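Local coordinates for protein alpha-ketoglutarate-dependent non-heme iron oxygenase EasH (Aspergillus japonicus, PDB 5M0T) that probably catalyses an iron(II)- and 2-oxoglutarate-dependent oxidation in the biosynthesis of cycloclavine, an ergot alkaloid, at residues Q230-T235 with R262-K267; A23-L28 with C101-G106; I15-G20 with D94-G99. All blocks are in the same frame, centred on the assembly; numbering follows the deposited sequence.

How the contacts relate
Along the chain, contacts 3 and 2 interlock: strand 14-16 leads into helix 21-31, and both meet helix 95-105, contact 3 at its first turn and contact 2 at its last. Their centres lie about 10 Å apart, and Ile24 packs on both Ile15 and Leu96. Contact 1 comes later in the sequence, at the end of strand 222-231, its centre about 17 Å from that of contact 2 and about 22 Å from that of contact 3. Phe105 reaches Gln230 and Ser231, so helix 95-105 connects all three. Together the contacts join the N-terminal elements and the C-terminal hairpin to the large sheet of the cupin-clan fold, whose core holds the iron site.

Contact 1 (Q230-T235 with R262-K267); sequences QSCQFT and RTVSAK
Cys232 packs against Val264 and Ala266, bringing a type I beta turn, Ser231 to Phe234, against the first strand of the hairpin formed by 264-266 and 269-271. The turn starts at the last residue of strand 222-231 of the large sheet. At the base of the side chain, Cys232 CB rests on the branch of Val264, 3.6 Å from Val264 CG2. The sulfur is turned between its own backbone N and carbonyl carbon (chi1 69°), which carries it along the hairpin strand past the valine. There it lies 4.0 Å from Ala266 CB and also faces the peptide that joins Ser265 to Ala266. Ser265 itself directs its CB away from the turn and contributes backbone alone. No hydrogen bond crosses between the two segments; instead Asp111 links them, with backbone bonds to both Cys232 and Ser265 and a carboxylate bond to Ser265 N. The turn also belongs to the dimer interface, where Cys232 O accepts from Thr235 OG1 of the second subunit. Within the turn, Phe234 N donates to Ser231 O. At the tip of the cysteine, SG stands 3.4 Å from Ser265 O.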
ATOM      1  N   GLN A 230      -5.314  -8.577  -2.579  1.00 33.27           N
ATOM      2  CA  GLN A 230      -4.607  -8.164  -1.385  1.00 31.55           C
ATOM      3  C   GLN A 230      -5.399  -7.166  -0.557  1.00 29.97           C
ATOM      4  O   GLN A 230      -6.139  -6.353  -1.094  1.00 29.96           O
ATOM      5  CB  GLN A 230      -3.282  -7.559  -1.837  1.00 30.48           C
ATOM      6  CG  GLN A 230      -2.431  -6.868  -0.794  1.00 30.55           C
ATOM      7  CD  GLN A 230      -1.028  -6.633  -1.332  1.00 31.86           C
ATOM      8  OE1 GLN A 230      -0.303  -7.577  -1.631  1.00 31.88           O
ATOM      9  NE2 GLN A 230      -0.671  -5.379  -1.509  1.00 32.43           N
ATOM     10  N   SER A 231      -5.220  -7.250   0.753  1.00 30.52           N
ATOM     11  CA  SER A 231      -5.692  -6.239   1.707  1.00 33.38           C
ATOM     12  C   SER A 231      -5.295  -4.813   1.282  1.00 35.09           C
ATOM     13  O   SER A 231      -4.119  -4.544   1.011  1.00 35.35           O
ATOM     14  CB  SER A 231      -5.115  -6.556   3.106  1.00 32.02           C
ATOM     15  OG  SER A 231      -5.295  -5.481   4.000  1.00 32.61           O
ATOM     16  N   CYS A 232      -6.263  -3.899   1.269  1.00 35.11           N
ATOM     17  CA  CYS A 232      -6.033  -2.555   0.723  1.00 36.73           C
ATOM     18  C   CYS A 232      -4.987  -1.706   1.471  1.00 35.24           C
ATOM     19  O   CYS A 232      -4.437  -0.767   0.886  1.00 34.17           O
ATOM     20  CB  CYS A 232      -7.337  -1.774   0.606  1.00 36.80           C
ATOM     21  SG  CYS A 232      -8.060  -1.320   2.195  1.00 41.33           S
ATOM     22  N   GLN A 233      -4.726  -2.029   2.740  1.00 34.33           N
ATOM     23  CA  GLN A 233      -3.688  -1.334   3.527  1.00 34.58           C
ATOM     24  C   GLN A 233      -2.252  -1.563   2.995  1.00 33.15           C
ATOM     25  O   GLN A 233      -1.363  -0.782   3.322  1.00 31.74           O
ATOM     26  CB  GLN A 233      -3.750  -1.713   5.008  1.00 33.92           C
ATOM     27  CG  GLN A 233      -3.230  -3.113   5.323  1.00 34.25           C
ATOM     28  CD  GLN A 233      -3.559  -3.560   6.748  1.00 35.42           C
ATOM     29  OE1 GLN A 233      -3.305  -2.838   7.711  1.00 33.93           O
ATOM     30  NE2 GLN A 233      -4.117  -4.762   6.885  1.00 36.38           N
ATOM     31  N   PHE A 234      -2.046  -2.625   2.206  1.00 32.41           N
ATOM     32  CA  PHE A 234      -0.731  -2.930   1.613  1.00 33.05           C
ATOM     33  C   PHE A 234      -0.607  -2.487   0.154  1.00 34.30           C
ATOM     34  O   PHE A 234      -1.495  -2.741  -0.684  1.00 33.71           O
ATOM     35  CB  PHE A 234      -0.396  -4.419   1.722  1.00 31.73           C
ATOM     36  CG  PHE A 234      -0.384  -4.921   3.129  1.00 32.34           C
ATOM     37  CD1 PHE A 234       0.559  -4.458   4.030  1.00 32.94           C
ATOM     38  CD2 PHE A 234      -1.356  -5.832   3.576  1.00 31.79           C
ATOM     39  CE1 PHE A 234       0.566  -4.916   5.346  1.00 33.38           C
ATOM     40  CE2 PHE A 234      -1.358  -6.282   4.889  1.00 31.37           C
ATOM     41  CZ  PHE A 234      -0.392  -5.829   5.776  1.00 32.05           C
ATOM     42  N   THR A 235       0.519  -1.836  -0.135  1.00 35.30           N
ATOM     43  CA  THR A 235       0.840  -1.341  -1.458  1.00 35.29           C
ATOM     44  C   THR A 235       0.827  -2.487  -2.482  1.00 35.31           C
ATOM     45  O   THR A 235       1.405  -3.540  -2.242  1.00 34.30           O
ATOM     46  CB  THR A 235       2.223  -0.653  -1.457  1.00 37.14           C
ATOM     47  OG1 THR A 235       2.256   0.374  -0.446  1.00 37.29           O
ATOM     48  CG2 THR A 235       2.529  -0.034  -2.811  1.00 38.50           C
ATOM     49  N   ARG A 262      -9.673   3.931  -7.517  1.00 42.60           N
ATOM     50  CA  ARG A 262     -10.672   4.474  -6.589  1.00 42.79           C
ATOM     51  C   ARG A 262     -10.217   4.358  -5.150  1.00 42.09           C
ATOM     52  O   ARG A 262      -9.287   3.618  -4.820  1.00 40.95           O
ATOM     53  CB  ARG A 262     -12.037   3.781  -6.755  1.00 42.87           C
ATOM     54  CG  ARG A 262     -12.879   4.335  -7.885  1.00 45.03           C
ATOM     55  CD  ARG A 262     -13.996   3.399  -8.313  1.00 45.20           C
ATOM     56  NE  ARG A 262     -14.643   3.870  -9.533  1.00 46.73           N
ATOM     57  CZ  ARG A 262     -15.589   4.810  -9.596  1.00 48.50           C
ATOM     58  NH1 ARG A 262     -16.045   5.441  -8.512  1.00 48.84           N
ATOM     59  NH2 ARG A 262     -16.077   5.136 -10.776  1.00 50.10           N
ATOM     60  N   THR A 263     -10.913   5.105  -4.297  1.00 42.10           N
ATOM     61  CA  THR A 263     -10.652   5.129  -2.878  1.00 39.81           C
ATOM     62  C   THR A 263     -11.096   3.805  -2.267  1.00 39.16           C
ATOM     63  O   THR A 263     -12.109   3.233  -2.661  1.00 38.73           O
ATOM     64  CB  THR A 263     -11.360   6.336  -2.244  1.00 40.51           C
ATOM     65  OG1 THR A 263     -10.730   7.537  -2.714  1.00 40.60           O
ATOM     66  CG2 THR A 263     -11.357   6.292  -0.701  1.00 39.71           C
ATOM     67  N   VAL A 264     -10.299   3.323  -1.315  1.00 39.50           N
ATOM     68  CA  VAL A 264     -10.523   2.048  -0.631  1.00 39.01           C
ATOM     69  C   VAL A 264     -10.568   2.344   0.860  1.00 39.10           C
ATOM     70  O   VAL A 264      -9.908   3.264   1.322  1.00 40.44           O
ATOM     71  CB  VAL A 264      -9.443   0.991  -0.957  1.00 38.63           C
ATOM     72  CG1 VAL A 264      -9.608   0.471  -2.368  1.00 38.37           C
ATOM     73  CG2 VAL A 264      -8.025   1.534  -0.762  1.00 39.18           C
ATOM     74  N   SER A 265     -11.384   1.595   1.594  1.00 39.56           N
ATOM     75  CA  SER A 265     -11.553   1.801   3.038  1.00 39.03           C
ATOM     76  C   SER A 265     -10.770   0.755   3.832  1.00 37.24           C
ATOM     77  O   SER A 265     -11.014  -0.443   3.703  1.00 35.28           O
ATOM     78  CB  SER A 265     -13.032   1.740   3.442  1.00 37.49           C
ATOM     79  OG  SER A 265     -13.182   2.121   4.817  1.00 38.43           O
ATOM     80  N   ALA A 266      -9.827   1.219   4.644  1.00 39.43           N
ATOM     81  CA  ALA A 266      -9.046   0.350   5.522  1.00 38.86           C
ATOM     82  C   ALA A 266      -9.692   0.420   6.894  1.00 38.71           C
ATOM     83  O   ALA A 266      -9.429   1.361   7.639  1.00 37.27           O
ATOM     84  CB  ALA A 266      -7.601   0.824   5.581  1.00 39.04           C
ATOM     85  N   LYS A 267     -10.558  -0.552   7.205  1.00 40.50           N
ATOM     86  CA  LYS A 267     -11.391  -0.541   8.438  1.00 42.86           C
ATOM     87  C   LYS A 267     -11.935   0.844   8.782  1.00 41.24           C
ATOM     88  O   LYS A 267     -11.742   1.332   9.888  1.00 44.51           O
ATOM     89  CB  LYS A 267     -10.623  -1.082   9.655  1.00 46.45           C
ATOM     90  CG  LYS A 267     -10.223  -2.552   9.610  1.00 52.33           C
ATOM     91  CD  LYS A 267     -11.369  -3.554   9.460  1.00 56.11           C
ATOM     92  CE  LYS A 267     -12.300  -3.642  10.660  1.00 60.89           C
ATOM     93  NZ  LYS A 267     -13.245  -4.773  10.416  1.00 64.62           N
TER

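Contact 2 (A23-L28 with C101-G106); sequences AIFQVL and CKRLFG
Phe25 lays one face of its ring on Arg103, and the aliphatic base of the arginine makes the CH-pi contact: Arg103 CB sits 3.7 Å from the ring centroid and only 4° off the normal. Further along the arginine, CD comes to 3.8 Å from Phe25 CB, so its hydrocarbon chain runs from the ring centre back toward the phenylalanine's own helix. Leu104 approaches differently, with its CD1 in the plane of the ring at the edge, 3.9 Å from Phe25 CE1. The ring end also reaches the backbone, Phe25 CZ lying 3.7 Å from Arg103 O. With CG anti to the backbone N (chi1 -171°), Phe25 projects across the gap between helices 21-31 and 95-105. Between 23-28 and 101-106 the closest CA atoms are those of Phe25 and Arg103, 7.5 Å apart. The guanidinium lies beyond the ring, its plane inclined by 42° to it, and forms a salt bridge with Asp21 through NH2, which ties the far end of the arginine to the start of helix 21-31 while Arg103 CB covers the ring. A bound zinc ion lies about 5 Å from the Arg103 side chain. Leu100, one turn back on helix 95-105, also touches Phe25. Beneath the two helices, Leu104 and Leu28 both pack on Leu153 of strand 152-158, and Leu28 extends to Leu203 of strand 201-205, seating the pair on the large sheet.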
ATOM      1  N   ALA A  23     -19.015 -22.296   1.079  1.00 39.88           N
ATOM      2  CA  ALA A  23     -18.448 -23.636   1.084  1.00 40.61           C
ATOM      3  C   ALA A  23     -16.975 -23.616   0.707  1.00 38.60           C
ATOM      4  O   ALA A  23     -16.184 -24.311   1.307  1.00 40.07           O
ATOM      5  CB  ALA A  23     -19.230 -24.534   0.146  1.00 41.93           C
ATOM      6  N   ILE A  24     -16.611 -22.793  -0.265  1.00 38.60           N
ATOM      7  CA  ILE A  24     -15.214 -22.666  -0.694  1.00 38.19           C
ATOM      8  C   ILE A  24     -14.371 -21.992   0.393  1.00 38.19           C
ATOM      9  O   ILE A  24     -13.228 -22.428   0.669  1.00 34.32           O
ATOM     10  CB  ILE A  24     -15.109 -21.912  -2.041  1.00 38.94           C
ATOM     11  CG1 ILE A  24     -15.762 -22.764  -3.135  1.00 43.19           C
ATOM     12  CG2 ILE A  24     -13.652 -21.620  -2.400  1.00 38.01           C
ATOM     13  CD1 ILE A  24     -16.029 -22.056  -4.433  1.00 44.77           C
ATOM     14  N   PHE A  25     -14.935 -20.958   1.023  1.00 36.45           N
ATOM     15  CA  PHE A  25     -14.240 -20.272   2.094  1.00 37.73           C
ATOM     16  C   PHE A  25     -13.948 -21.167   3.289  1.00 40.08           C
ATOM     17  O   PHE A  25     -12.900 -21.010   3.927  1.00 40.09           O
ATOM     18  CB  PHE A  25     -14.967 -19.012   2.561  1.00 37.76           C
ATOM     19  CG  PHE A  25     -14.142 -18.183   3.525  1.00 37.04           C
ATOM     20  CD1 PHE A  25     -12.977 -17.551   3.080  1.00 35.00           C
ATOM     21  CD2 PHE A  25     -14.501 -18.067   4.864  1.00 36.48           C
ATOM     22  CE1 PHE A  25     -12.200 -16.807   3.948  1.00 35.84           C
ATOM     23  CE2 PHE A  25     -13.734 -17.323   5.738  1.00 37.07           C
ATOM     24  CZ  PHE A  25     -12.571 -16.695   5.285  1.00 37.94           C
ATOM     25  N   GLN A  26     -14.850 -22.101   3.575  1.00 39.78           N
ATOM     26  CA  GLN A  26     -14.678 -23.016   4.698  1.00 42.80           C
ATOM     27  C   GLN A  26     -13.463 -23.943   4.509  1.00 40.34           C
ATOM     28  O   GLN A  26     -12.663 -24.088   5.424  1.00 37.32           O
ATOM     29  CB  GLN A  26     -15.940 -23.829   4.915  1.00 44.17           C
ATOM     30  CG  GLN A  26     -15.955 -24.615   6.201  1.00 52.76           C
ATOM     31  CD  GLN A  26     -17.254 -25.402   6.388  1.00 58.93           C
ATOM     32  OE1 GLN A  26     -18.350 -24.913   6.104  1.00 60.49           O
ATOM     33  NE2 GLN A  26     -17.127 -26.627   6.877  1.00 61.76           N
ATOM     34  N   VAL A  27     -13.336 -24.551   3.325  1.00 37.81           N
ATOM     35  CA  VAL A  27     -12.172 -25.390   3.023  1.00 39.11           C
ATOM     36  C   VAL A  27     -10.875 -24.556   3.067  1.00 39.22           C
ATOM     37  O   VAL A  27      -9.846 -25.029   3.539  1.00 39.55           O
ATOM     38  CB  VAL A  27     -12.289 -26.114   1.654  1.00 39.57           C
ATOM     39  CG1 VAL A  27     -11.043 -26.963   1.390  1.00 39.97           C
ATOM     40  CG2 VAL A  27     -13.528 -26.996   1.613  1.00 39.58           C
ATOM     41  N   LEU A  28     -10.947 -23.315   2.588  1.00 37.72           N
ATOM     42  CA  LEU A  28      -9.814 -22.390   2.623  1.00 35.09           C
ATOM     43  C   LEU A  28      -9.346 -22.099   4.056  1.00 35.49           C
ATOM     44  O   LEU A  28      -8.153 -22.103   4.319  1.00 39.28           O
ATOM     45  CB  LEU A  28     -10.166 -21.085   1.895  1.00 34.57           C
ATOM     46  CG  LEU A  28      -9.030 -20.107   1.633  1.00 37.03           C
ATOM     47  CD1 LEU A  28      -8.040 -20.708   0.649  1.00 41.84           C
ATOM     48  CD2 LEU A  28      -9.555 -18.775   1.113  1.00 38.60           C
ATOM     49  N   CYS A 101     -12.997 -12.717  -1.363  1.00 37.30           N
ATOM     50  CA  CYS A 101     -12.193 -11.594  -0.871  1.00 36.76           C
ATOM     51  C   CYS A 101     -12.875 -10.859   0.294  1.00 38.33           C
ATOM     52  O   CYS A 101     -12.206 -10.508   1.267  1.00 35.68           O
ATOM     53  CB  CYS A 101     -11.857 -10.625  -2.001  1.00 36.34           C
ATOM     54  SG  CYS A 101     -10.735 -11.313  -3.254  1.00 35.33           S
ATOM     55  N   LYS A 102     -14.190 -10.634   0.196  1.00 39.66           N
ATOM     56  CA  LYS A 102     -14.931 -10.000   1.285  1.00 42.36           C
ATOM     57  C   LYS A 102     -14.823 -10.795   2.578  1.00 41.08           C
ATOM     58  O   LYS A 102     -14.670 -10.219   3.637  1.00 39.65           O
ATOM     59  CB  LYS A 102     -16.408  -9.812   0.934  1.00 47.53           C
ATOM     60  CG  LYS A 102     -16.669  -8.644  -0.001  1.00 52.98           C
ATOM     61  CD  LYS A 102     -18.153  -8.495  -0.295  1.00 57.43           C
ATOM     62  CE  LYS A 102     -18.396  -7.661  -1.539  1.00 63.42           C
ATOM     63  NZ  LYS A 102     -19.757  -7.964  -2.057  1.00 71.42           N
ATOM     64  N   ARG A 103     -14.888 -12.119   2.478  1.00 41.33           N
ATOM     65  CA  ARG A 103     -14.764 -12.978   3.647  1.00 42.78           C
ATOM     66  C   ARG A 103     -13.344 -13.032   4.208  1.00 39.82           C
ATOM     67  O   ARG A 103     -13.175 -13.029   5.410  1.00 39.70           O
ATOM     68  CB  ARG A 103     -15.240 -14.388   3.332  1.00 45.84           C
ATOM     69  CG  ARG A 103     -16.743 -14.514   3.344  1.00 50.21           C
ATOM     70  CD  ARG A 103     -17.189 -15.888   2.895  1.00 55.26           C
ATOM     71  NE  ARG A 103     -18.440 -15.792   2.157  1.00 61.55           N
ATOM     72  CZ  ARG A 103     -19.624 -15.546   2.710  1.00 68.44           C
ATOM     73  NH1 ARG A 103     -19.773 -15.413   4.035  1.00 66.71           N
ATOM     74  NH2 ARG A 103     -20.691 -15.460   1.919  1.00 73.51           N
ATOM     75  N   LEU A 104     -12.335 -13.116   3.348  1.00 37.63           N
ATOM     76  CA  LEU A 104     -10.947 -13.179   3.825  1.00 36.37           C
ATOM     77  C   LEU A 104     -10.503 -11.850   4.439  1.00 35.67           C
ATOM     78  O   LEU A 104      -9.964 -11.822   5.554  1.00 34.81           O
ATOM     79  CB  LEU A 104      -9.988 -13.596   2.717  1.00 34.78           C
ATOM     80  CG  LEU A 104      -8.586 -14.005   3.203  1.00 34.65           C
ATOM     81  CD1 LEU A 104      -8.621 -15.319   3.975  1.00 34.35           C
ATOM     82  CD2 LEU A 104      -7.642 -14.097   2.000  1.00 33.57           C
ATOM     83  N   PHE A 105     -10.761 -10.759   3.722  1.00 34.87           N
ATOM     84  CA  PHE A 105     -10.217  -9.454   4.073  1.00 35.11           C
ATOM     85  C   PHE A 105     -11.116  -8.569   4.927  1.00 36.39           C
ATOM     86  O   PHE A 105     -10.621  -7.682   5.617  1.00 37.78           O
ATOM     87  CB  PHE A 105      -9.817  -8.710   2.798  1.00 34.23           C
ATOM     88  CG  PHE A 105      -8.778  -9.423   1.987  1.00 33.14           C
ATOM     89  CD1 PHE A 105      -7.548  -9.726   2.529  1.00 32.63           C
ATOM     90  CD2 PHE A 105      -9.026  -9.780   0.675  1.00 33.02           C
ATOM     91  CE1 PHE A 105      -6.573 -10.378   1.775  1.00 32.28           C
ATOM     92  CE2 PHE A 105      -8.054 -10.429  -0.083  1.00 33.07           C
ATOM     93  CZ  PHE A 105      -6.823 -10.735   0.468  1.00 31.81           C
ATOM     94  N   GLY A 106     -12.426  -8.780   4.877  1.00 38.35           N
ATOM     95  CA  GLY A 106     -13.361  -7.964   5.633  1.00 39.43           C
ATOM     96  C   GLY A 106     -13.076  -7.846   7.119  1.00 41.51           C
ATOM     97  O   GLY A 106     -13.156  -6.744   7.666  1.00 47.06           O
TER

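Contact 3 (I15-G20 with D94-G99); sequences IPRSAG and DELLHG
Arg17 grips Asp94 end-on through NH1 and NH2, the tight part of the contact. Its chain is extended from CG to NE and starts anti to the backbone N (chi1 -173°), which carries the guanidinium from the 3-10 segment 17-19 to the helix end. Arg17 NH2 approaches Asp94 OD2 to 2.8 Å and Asp94 OD1 to 3.0 Å, while NH1 makes a longer bond, 3.3 Å, to Asp94 OD1. All three meet the syn sides of the oxygens, but with the flat groups turned 67° apart OD1 stays near the guanidinium plane and OD2 is tilted from it. Leu96 CB lies over one guanidinium face, displaced toward the NH2 rim, and its CD2 is 3.6 Å from Arg17 CG. Packing is slacker at Gly20, where the nearest approach is 4.1 Å, from Gly20 C to Leu96 CD1; Ser18, Ala19 and Glu95 are exposed within the assembly. Asp94 OD1 also accepts from Leu97 N on its anti side, at 3.2 Å; the positive helix end and the arginine would both be expected to stabilise a charged carboxylate. The arrangement is that of a helix N-cap: Asp94 caps the first turn of helix 95-105 and doubles as a salt-bridge partner for the segment following strand 14-16.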
ATOM      1  N   ILE A  15     -13.475 -28.672  -5.119  1.00 45.77           N
ATOM      2  CA  ILE A  15     -14.865 -28.240  -4.918  1.00 51.26           C
ATOM      3  C   ILE A  15     -15.328 -27.440  -6.142  1.00 47.46           C
ATOM      4  O   ILE A  15     -14.591 -26.598  -6.651  1.00 40.98           O
ATOM      5  CB  ILE A  15     -15.008 -27.436  -3.589  1.00 53.62           C
ATOM      6  CG1 ILE A  15     -16.449 -27.377  -3.112  1.00 59.77           C
ATOM      7  CG2 ILE A  15     -14.429 -26.055  -3.720  1.00 56.98           C
ATOM      8  CD1 ILE A  15     -16.584 -26.728  -1.749  1.00 63.70           C
ATOM      9  N   PRO A  16     -16.544 -27.719  -6.644  1.00 46.05           N
ATOM     10  CA  PRO A  16     -17.002 -26.989  -7.838  1.00 45.56           C
ATOM     11  C   PRO A  16     -17.322 -25.520  -7.567  1.00 43.85           C
ATOM     12  O   PRO A  16     -17.741 -25.167  -6.460  1.00 41.53           O
ATOM     13  CB  PRO A  16     -18.264 -27.757  -8.257  1.00 48.18           C
ATOM     14  CG  PRO A  16     -18.728 -28.452  -7.022  1.00 49.16           C
ATOM     15  CD  PRO A  16     -17.497 -28.768  -6.234  1.00 47.27           C
ATOM     16  N   ARG A  17     -17.117 -24.682  -8.582  1.00 42.54           N
ATOM     17  CA  ARG A  17     -17.453 -23.249  -8.529  1.00 43.61           C
ATOM     18  C   ARG A  17     -18.913 -22.993  -8.087  1.00 44.56           C
ATOM     19  O   ARG A  17     -19.200 -22.046  -7.367  1.00 44.28           O
ATOM     20  CB  ARG A  17     -17.218 -22.631  -9.912  1.00 47.32           C
ATOM     21  CG  ARG A  17     -17.374 -21.125  -9.971  1.00 49.32           C
ATOM     22  CD  ARG A  17     -17.611 -20.596 -11.376  1.00 49.77           C
ATOM     23  NE  ARG A  17     -18.076 -19.222 -11.252  1.00 50.18           N
ATOM     24  CZ  ARG A  17     -17.315 -18.143 -11.072  1.00 47.86           C
ATOM     25  NH1 ARG A  17     -15.996 -18.211 -11.037  1.00 47.00           N
ATOM     26  NH2 ARG A  17     -17.913 -16.961 -10.949  1.00 51.45           N
ATOM     27  N   SER A  18     -19.816 -23.869  -8.511  1.00 46.40           N
ATOM     28  CA  SER A  18     -21.234 -23.769  -8.182  1.00 48.65           C
ATOM     29  C   SER A  18     -21.587 -23.972  -6.689  1.00 48.74           C
ATOM     30  O   SER A  18     -22.722 -23.667  -6.281  1.00 47.13           O
ATOM     31  CB  SER A  18     -22.005 -24.783  -9.015  1.00 51.06           C
ATOM     32  OG  SER A  18     -21.603 -26.098  -8.667  1.00 52.85           O
ATOM     33  N   ALA A  19     -20.649 -24.500  -5.892  1.00 45.80           N
ATOM     34  CA  ALA A  19     -20.867 -24.688  -4.456  1.00 46.62           C
ATOM     35  C   ALA A  19     -20.958 -23.359  -3.701  1.00 46.03           C
ATOM     36  O   ALA A  19     -21.578 -23.274  -2.628  1.00 47.23           O
ATOM     37  CB  ALA A  19     -19.784 -25.565  -3.862  1.00 44.30           C
ATOM     38  N   GLY A  20     -20.364 -22.318  -4.277  1.00 43.83           N
ATOM     39  CA  GLY A  20     -20.530 -20.964  -3.774  1.00 44.92           C
ATOM     40  C   GLY A  20     -19.395 -20.610  -2.834  1.00 42.00           C
ATOM     41  O   GLY A  20     -18.606 -21.469  -2.448  1.00 37.67           O
ATOM     42  N   ASP A  94     -16.041 -10.606 -11.137  1.00 52.39           N
ATOM     43  CA  ASP A  94     -16.530 -11.950 -10.827  1.00 54.63           C
ATOM     44  C   ASP A  94     -17.078 -12.044  -9.392  1.00 53.88           C
ATOM     45  O   ASP A  94     -16.353 -11.816  -8.423  1.00 52.52           O
ATOM     46  CB  ASP A  94     -15.414 -12.978 -11.015  1.00 57.57           C
ATOM     47  CG  ASP A  94     -15.929 -14.394 -11.019  1.00 63.04           C
ATOM     48  OD1 ASP A  94     -15.733 -15.113 -10.022  1.00 63.07           O
ATOM     49  OD2 ASP A  94     -16.569 -14.794 -12.011  1.00 80.97           O
ATOM     50  N   GLU A  95     -18.357 -12.398  -9.271  1.00 52.82           N
ATOM     51  CA  GLU A  95     -19.013 -12.518  -7.968  1.00 51.91           C
ATOM     52  C   GLU A  95     -18.371 -13.515  -7.019  1.00 47.05           C
ATOM     53  O   GLU A  95     -18.329 -13.258  -5.829  1.00 44.28           O
ATOM     54  CB  GLU A  95     -20.510 -12.812  -8.133  1.00 56.83           C
ATOM     55  CG  GLU A  95     -21.269 -11.514  -8.396  1.00 61.23           C
ATOM     56  CD  GLU A  95     -22.575 -11.669  -9.154  1.00 64.41           C
ATOM     57  OE1 GLU A  95     -22.556 -12.186 -10.291  1.00 66.64           O
ATOM     58  OE2 GLU A  95     -23.621 -11.221  -8.630  1.00 72.33           O
ATOM     59  N   LEU A  96     -17.865 -14.632  -7.522  1.00 46.12           N
ATOM     60  CA  LEU A  96     -17.191 -15.590  -6.650  1.00 45.36           C
ATOM     61  C   LEU A  96     -15.871 -15.014  -6.091  1.00 44.45           C
ATOM     62  O   LEU A  96     -15.600 -15.136  -4.901  1.00 43.94           O
ATOM     63  CB  LEU A  96     -16.950 -16.933  -7.354  1.00 45.69           C
ATOM     64  CG  LEU A  96     -16.194 -17.966  -6.511  1.00 44.69           C
ATOM     65  CD1 LEU A  96     -16.971 -18.261  -5.244  1.00 46.09           C
ATOM     66  CD2 LEU A  96     -15.948 -19.242  -7.284  1.00 44.41           C
ATOM     67  N   LEU A  97     -15.071 -14.386  -6.947  1.00 45.01           N
ATOM     68  CA  LEU A  97     -13.836 -13.744  -6.505  1.00 44.67           C
ATOM     69  C   LEU A  97     -14.123 -12.739  -5.392  1.00 43.28           C
ATOM     70  O   LEU A  97     -13.482 -12.746  -4.356  1.00 43.16           O
ATOM     71  CB  LEU A  97     -13.132 -13.054  -7.682  1.00 46.10           C
ATOM     72  CG  LEU A  97     -11.772 -12.370  -7.459  1.00 46.65           C
ATOM     73  CD1 LEU A  97     -10.881 -12.529  -8.696  1.00 47.76           C
ATOM     74  CD2 LEU A  97     -11.922 -10.902  -7.083  1.00 46.92           C
ATOM     75  N   HIS A  98     -15.104 -11.884  -5.614  1.00 45.04           N
ATOM     76  CA  HIS A  98     -15.432 -10.848  -4.652  1.00 45.39           C
ATOM     77  C   HIS A  98     -16.039 -11.387  -3.360  1.00 44.04           C
ATOM     78  O   HIS A  98     -15.753 -10.862  -2.298  1.00 42.75           O
ATOM     79  CB  HIS A  98     -16.336  -9.805  -5.293  1.00 48.76           C
ATOM     80  CG  HIS A  98     -15.624  -8.952  -6.280  1.00 50.02           C
ATOM     81  ND1 HIS A  98     -14.700  -8.006  -5.899  1.00 50.52           N
ATOM     82  CD2 HIS A  98     -15.662  -8.923  -7.629  1.00 53.05           C
ATOM     83  CE1 HIS A  98     -14.209  -7.415  -6.972  1.00 50.01           C
ATOM     84  NE2 HIS A  98     -14.776  -7.955  -8.033  1.00 52.58           N
ATOM     85  N   GLY A  99     -16.848 -12.438  -3.442  1.00 44.50           N
ATOM     86  CA  GLY A  99     -17.395 -13.075  -2.233  1.00 44.19           C
ATOM     87  C   GLY A  99     -16.304 -13.614  -1.319  1.00 41.98           C
ATOM     88  O   GLY A  99     -16.358 -13.421  -0.110  1.00 40.45           O
TER